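Local atomic coordinates of capsid polyprotein (Turkey astrovirus 2, PDB entry 3TS3), a protein that probably self-assembles into the icosahedral capsid of an avian astrovirus, the chain here being its globular projection domain, which makes the capsid spike. Residues Gln12-Tyr16 with Phe17-Phe21; Gln100-Lys103 with Thr104-Gln107. All blocks are in the same frame, centred on the assembly; numbering follows the deposited sequence.

Interaction 1: residues Gln12-Tyr16 with Phe17-Phe21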
loop_
_atom_site.group_PDB
_atom_site.type_symbol
_atom_site.label_atom_id
_atom_site.label_comp_id
_atom_site.label_asym_id
_atom_site.label_seq_id
_atom_site.Cartn_x
_atom_site.Cartn_y
_atom_site.Cartn_z
ATOM N N GLN C 12 21.339 4.229 -0.330
ATOM C CA GLN C 12 21.978 3.048 -0.865
ATOM C C GLN C 12 21.905 3.092 -2.382
ATOM O O GLN C 12 20.932 3.559 -2.935
ATOM C CB GLN C 12 21.253 1.793 -0.377
ATOM C CG GLN C 12 21.853 0.519 -0.904
ATOM C CD GLN C 12 20.888 -0.646 -0.880
ATOM O OE1 GLN C 12 20.398 -1.039 0.165
ATOM N NE2 GLN C 12 20.639 -1.217 -2.043
ATOM N N TYR C 13 22.938 2.594 -3.046
ATOM C CA TYR C 13 22.901 2.494 -4.496
ATOM C C TYR C 13 21.860 1.454 -4.892
ATOM O O TYR C 13 21.831 0.358 -4.349
ATOM C CB TYR C 13 24.287 2.074 -5.037
ATOM C CG TYR C 13 24.342 1.594 -6.485
ATOM C CD1 TYR C 13 24.321 2.491 -7.542
ATOM C CD2 TYR C 13 24.459 0.242 -6.784
ATOM C CE1 TYR C 13 24.388 2.047 -8.857
ATOM C CE2 TYR C 13 24.522 -0.204 -8.096
ATOM C CZ TYR C 13 24.486 0.704 -9.123
ATOM O OH TYR C 13 24.551 0.259 -10.424
ATOM N N THR C 14 21.008 1.808 -5.843
ATOM C CA THR C 14 20.110 0.846 -6.464
ATOM C C THR C 14 20.419 0.958 -7.951
ATOM O O THR C 14 20.583 2.051 -8.450
ATOM C CB THR C 14 18.632 1.107 -6.160
ATOM O OG1 THR C 14 18.276 2.429 -6.566
ATOM C CG2 THR C 14 18.360 0.952 -4.672
ATOM N N PRO C 15 20.547 -0.171 -8.637
ATOM C CA PRO C 15 21.013 -0.190 -10.033
ATOM C C PRO C 15 20.129 0.459 -11.106
ATOM O O PRO C 15 20.650 1.047 -12.044
ATOM C CB PRO C 15 21.231 -1.675 -10.311
ATOM C CG PRO C 15 20.317 -2.372 -9.398
ATOM C CD PRO C 15 20.186 -1.518 -8.167
ATOM N N TYR C 16 18.818 0.316 -10.974
ATOM C CA TYR C 16 17.876 0.828 -11.963
ATOM C C TYR C 16 16.597 1.261 -11.273
ATOM O O TYR C 16 16.402 0.974 -10.109
ATOM C CB TYR C 16 17.569 -0.228 -13.037
ATOM C CG TYR C 16 18.803 -0.714 -13.757
ATOM C CD1 TYR C 16 19.384 -1.916 -13.421
ATOM C CD2 TYR C 16 19.403 0.053 -14.744
ATOM C CE1 TYR C 16 20.510 -2.359 -14.054
ATOM C CE2 TYR C 16 20.533 -0.388 -15.385
ATOM C CZ TYR C 16 21.082 -1.592 -15.030
ATOM O OH TYR C 16 22.220 -2.058 -15.644
ATOM N N PHE C 17 15.720 1.930 -12.011
ATOM C CA PHE C 17 14.472 2.401 -11.433
ATOM C C PHE C 17 13.718 1.168 -10.920
ATOM O O PHE C 17 13.261 1.151 -9.781
ATOM C CB PHE C 17 13.667 3.116 -12.533
ATOM C CG PHE C 17 12.496 3.928 -12.033
ATOM C CD1 PHE C 17 11.412 3.322 -11.449
ATOM C CD2 PHE C 17 12.473 5.295 -12.203
ATOM C CE1 PHE C 17 10.343 4.065 -11.020
ATOM C CE2 PHE C 17 11.405 6.046 -11.776
ATOM C CZ PHE C 17 10.339 5.432 -11.182
ATOM N N VAL C 18 13.620 0.135 -11.757
ATOM C CA VAL C 18 13.067 -1.148 -11.346
ATOM C C VAL C 18 14.105 -2.208 -11.685
ATOM O O VAL C 18 14.630 -2.218 -12.780
ATOM C CB VAL C 18 11.758 -1.483 -12.080
ATOM C CG1 VAL C 18 11.163 -2.802 -11.552
ATOM C CG2 VAL C 18 10.772 -0.341 -11.964
ATOM N N TYR C 19 14.406 -3.077 -10.732
ATOM C CA TYR C 19 15.408 -4.111 -10.941
ATOM C C TYR C 19 15.001 -5.435 -10.299
ATOM O O TYR C 19 14.141 -5.484 -9.440
ATOM C CB TYR C 19 16.776 -3.643 -10.422
ATOM C CG TYR C 19 16.753 -3.276 -8.961
ATOM C CD1 TYR C 19 16.315 -2.031 -8.544
ATOM C CD2 TYR C 19 17.144 -4.186 -8.001
ATOM C CE1 TYR C 19 16.269 -1.711 -7.209
ATOM C CE2 TYR C 19 17.099 -3.873 -6.663
ATOM C CZ TYR C 19 16.659 -2.630 -6.276
ATOM O OH TYR C 19 16.612 -2.303 -4.948
ATOM N N ASN C 20 15.618 -6.512 -10.758
ATOM C CA ASN C 20 15.371 -7.838 -10.205
ATOM C C ASN C 20 16.454 -8.303 -9.224
ATOM O O ASN C 20 17.411 -7.589 -8.974
ATOM C CB ASN C 20 15.059 -8.869 -11.299
ATOM C CG ASN C 20 16.254 -9.210 -12.163
ATOM O OD1 ASN C 20 17.391 -8.990 -11.786
ATOM N ND2 ASN C 20 15.983 -9.784 -13.326
ATOM N N PHE C 21 16.286 -9.501 -8.676
ATOM C CA PHE C 21 17.218 -10.036 -7.683
ATOM C C PHE C 21 18.616 -10.255 -8.249
ATOM O O PHE C 21 19.571 -10.343 -7.502
ATOM C CB PHE C 21 16.686 -11.307 -7.014
ATOM C CG PHE C 21 15.739 -11.053 -5.862
ATOM C CD1 PHE C 21 14.505 -11.662 -5.829
ATOM C CD2 PHE C 21 16.087 -10.213 -4.828
ATOM C CE1 PHE C 21 13.634 -11.440 -4.789
ATOM C CE2 PHE C 21 15.219 -9.993 -3.776
ATOM C CZ PHE C 21 13.991 -10.609 -3.762
#
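Tyr19 and Tyr16 carry this contact, with Pro15 covering one face of the Tyr19 ring from four residues back along the same chain. Pro15 CD sits 3.8 Å from the centroid of the Tyr19 ring, only 6° off the ring normal, a CH-pi contact centred on the ring. The neighbouring methylene is shifted toward the root of the side chain, with Pro15 CG 3.7 Å from Tyr19 CG. What brings the ring back over the proline is the first torsion of Tyr19, which sets CG between the backbone N and the carbonyl carbon (chi1 58°).

Tyr16 meets Tyr19 in two ways. Its carbonyl O comes to the ring edge, near the ring plane, 3.4 Å from Tyr19 CD1. Its own ring leads away from the bend, and the CB of Tyr19 lies at its edge, 4.3 Å from Tyr16 CD1. Phe17 holds CG anti to its backbone N (chi1 -167°), and its ring packs on Phe34 and Leu105.

Thr14 meets Tyr19 toward its hydroxyl end, CG2 lying 3.7 Å from Tyr19 OH. That hydroxyl is hydrogen-bonded to Met99 O on strand 98-101, and Thr14 OG1 to His108 NE2. Pro5 of the second subunit also packs on Tyr19.

The chain thus bends through roughly a right angle without regular helix or strand, held by a proline-aromatic CH-pi contact against the spike domain's main antiparallel sheet and beside the dimer partner.

Interaction 2: residues Gln100-Lys103 with Thr104-Gln107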
loop_
_atom_site.group_PDB
_atom_site.type_symbol
_atom_site.label_atom_id
_atom_site.label_comp_id
_atom_site.label_asym_id
_atom_site.label_seq_id
_atom_site.Cartn_x
_atom_site.Cartn_y
_atom_site.Cartn_z
ATOM N N GLN C 100 12.791 0.431 -3.831
ATOM C CA GLN C 100 13.246 1.813 -3.708
ATOM C C GLN C 100 12.546 2.499 -2.566
ATOM O O GLN C 100 11.419 2.191 -2.246
ATOM C CB GLN C 100 12.961 2.668 -4.956
ATOM C CG GLN C 100 13.392 2.095 -6.276
ATOM C CD GLN C 100 14.857 2.319 -6.590
ATOM O OE1 GLN C 100 15.595 2.935 -5.829
ATOM N NE2 GLN C 100 15.275 1.817 -7.733
ATOM N N THR C 101 13.239 3.458 -1.969
ATOM C CA THR C 101 12.622 4.440 -1.110
ATOM C C THR C 101 12.590 5.688 -1.976
ATOM O O THR C 101 13.166 5.713 -3.044
ATOM C CB THR C 101 13.417 4.737 0.147
ATOM O OG1 THR C 101 14.716 5.200 -0.212
ATOM C CG2 THR C 101 13.547 3.498 1.005
ATOM N N MET C 102 11.913 6.726 -1.523
ATOM C CA MET C 102 11.911 7.964 -2.284
ATOM C C MET C 102 13.337 8.506 -2.353
ATOM O O MET C 102 13.737 9.088 -3.340
ATOM C CB MET C 102 10.935 8.989 -1.708
ATOM C CG MET C 102 9.445 8.634 -1.903
ATOM S SD MET C 102 8.937 8.307 -3.624
ATOM C CE MET C 102 9.004 6.504 -3.634
ATOM N N LYS C 103 14.104 8.315 -1.290
ATOM C CA LYS C 103 15.486 8.777 -1.312
ATOM C C LYS C 103 16.347 8.072 -2.360
ATOM O O LYS C 103 17.029 8.714 -3.134
ATOM C CB LYS C 103 16.118 8.578 0.067
ATOM C CG LYS C 103 17.583 8.954 0.128
ATOM C CD LYS C 103 18.225 8.534 1.430
ATOM C CE LYS C 103 17.705 9.339 2.589
ATOM N NZ LYS C 103 18.548 9.055 3.783
ATOM N N THR C 104 16.308 6.748 -2.389
ATOM C CA THR C 104 17.065 5.999 -3.392
ATOM C C THR C 104 16.563 6.279 -4.817
ATOM O O THR C 104 17.317 6.265 -5.777
ATOM C CB THR C 104 17.142 4.484 -3.105
ATOM O OG1 THR C 104 15.856 3.895 -3.264
ATOM C CG2 THR C 104 17.659 4.215 -1.696
ATOM N N LEU C 105 15.274 6.545 -4.932
ATOM C CA LEU C 105 14.661 6.793 -6.227
ATOM C C LEU C 105 15.224 8.058 -6.875
ATOM O O LEU C 105 15.133 8.234 -8.074
ATOM C CB LEU C 105 13.142 6.854 -6.107
ATOM C CG LEU C 105 12.341 6.844 -7.414
ATOM C CD1 LEU C 105 12.649 5.629 -8.281
ATOM C CD2 LEU C 105 10.866 6.918 -7.087
ATOM N N LYS C 106 15.835 8.913 -6.070
ATOM C CA LYS C 106 16.399 10.161 -6.582
ATOM C C LYS C 106 17.496 9.839 -7.588
ATOM O O LYS C 106 17.799 10.627 -8.462
ATOM C CB LYS C 106 16.951 11.043 -5.460
ATOM C CG LYS C 106 15.894 11.701 -4.604
ATOM C CD LYS C 106 16.503 12.636 -3.566
ATOM C CE LYS C 106 15.411 13.275 -2.718
ATOM N NZ LYS C 106 15.959 14.180 -1.668
ATOM N N GLN C 107 18.086 8.667 -7.442
ATOM C CA GLN C 107 19.130 8.220 -8.352
ATOM C C GLN C 107 18.605 8.005 -9.765
ATOM O O GLN C 107 19.363 7.998 -10.721
ATOM C CB GLN C 107 19.773 6.936 -7.849
ATOM C CG GLN C 107 20.507 7.089 -6.550
ATOM C CD GLN C 107 20.776 5.760 -5.873
ATOM O OE1 GLN C 107 21.164 4.789 -6.514
ATOM N NE2 GLN C 107 20.577 5.722 -4.568
HETATM O O HOH W 1 19.721 8.818 -3.830
#
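Thr104 and Thr101 hold each other in a reciprocal pair of bonds. Thr104 N donates to Thr101 OG1 over 3.1 Å, nearly straight at 176°, and Thr101 N donates back to Thr104 OG1 at 3.0 Å. Both threonines keep OG1 between the backbone N and the carbonyl carbon (chi1 58° and 69°), the setting that lets each hydroxyl meet the other's amide. The Thr104 hydroxyl gives its own proton to Gln100 OE1, 2.8 Å away, in the carbonyl plane on a lone pair. Gln100 reaches it by bending at chi2.

Along the backbone, Leu105 N donates to Thr101 O at 2.9 Å and Lys106 N to Lys103 O at 3.2 Å.

Apolar packing is lighter: Met102 and Leu105 run side by side, with Met102 CE 3.9 Å from Leu105 CD2, and both touch Leu88 and Tyr165.

The two Thr101-Thr104 bonds form a capping box where strand 98-101 passes into the short, weakly bonded helix 102-105. The Thr104 hydroxyl, gripped as acceptor and donor at once, has its rotation fixed, and the first turn's amide at Thr104 is satisfied inside a buried site.

Interaction 1 comes first along the chain, in the loop before strand 34-37, and interaction 2 follows at the junction of strand 98-101 with helix 102-105. Their centres are 10 Å apart, on the same side of the chain's centre, and they touch directly. Gln100 joins them, its OE1 hydrogen-bonded to Thr14 OG1 at 2.8 Å and its NE2 to Phe17 O; Gln107 adds a probable bond, with NE2 2.7 Å from Gln12 O. The N-terminal loop is therefore tied by glutamines that flank the capped helix, Gln100 on strand 98-101 and Gln107 just after residues 102-105. Both interactions also reach Leu4 of the second subunit, placing this junction at the spike's dimer interface.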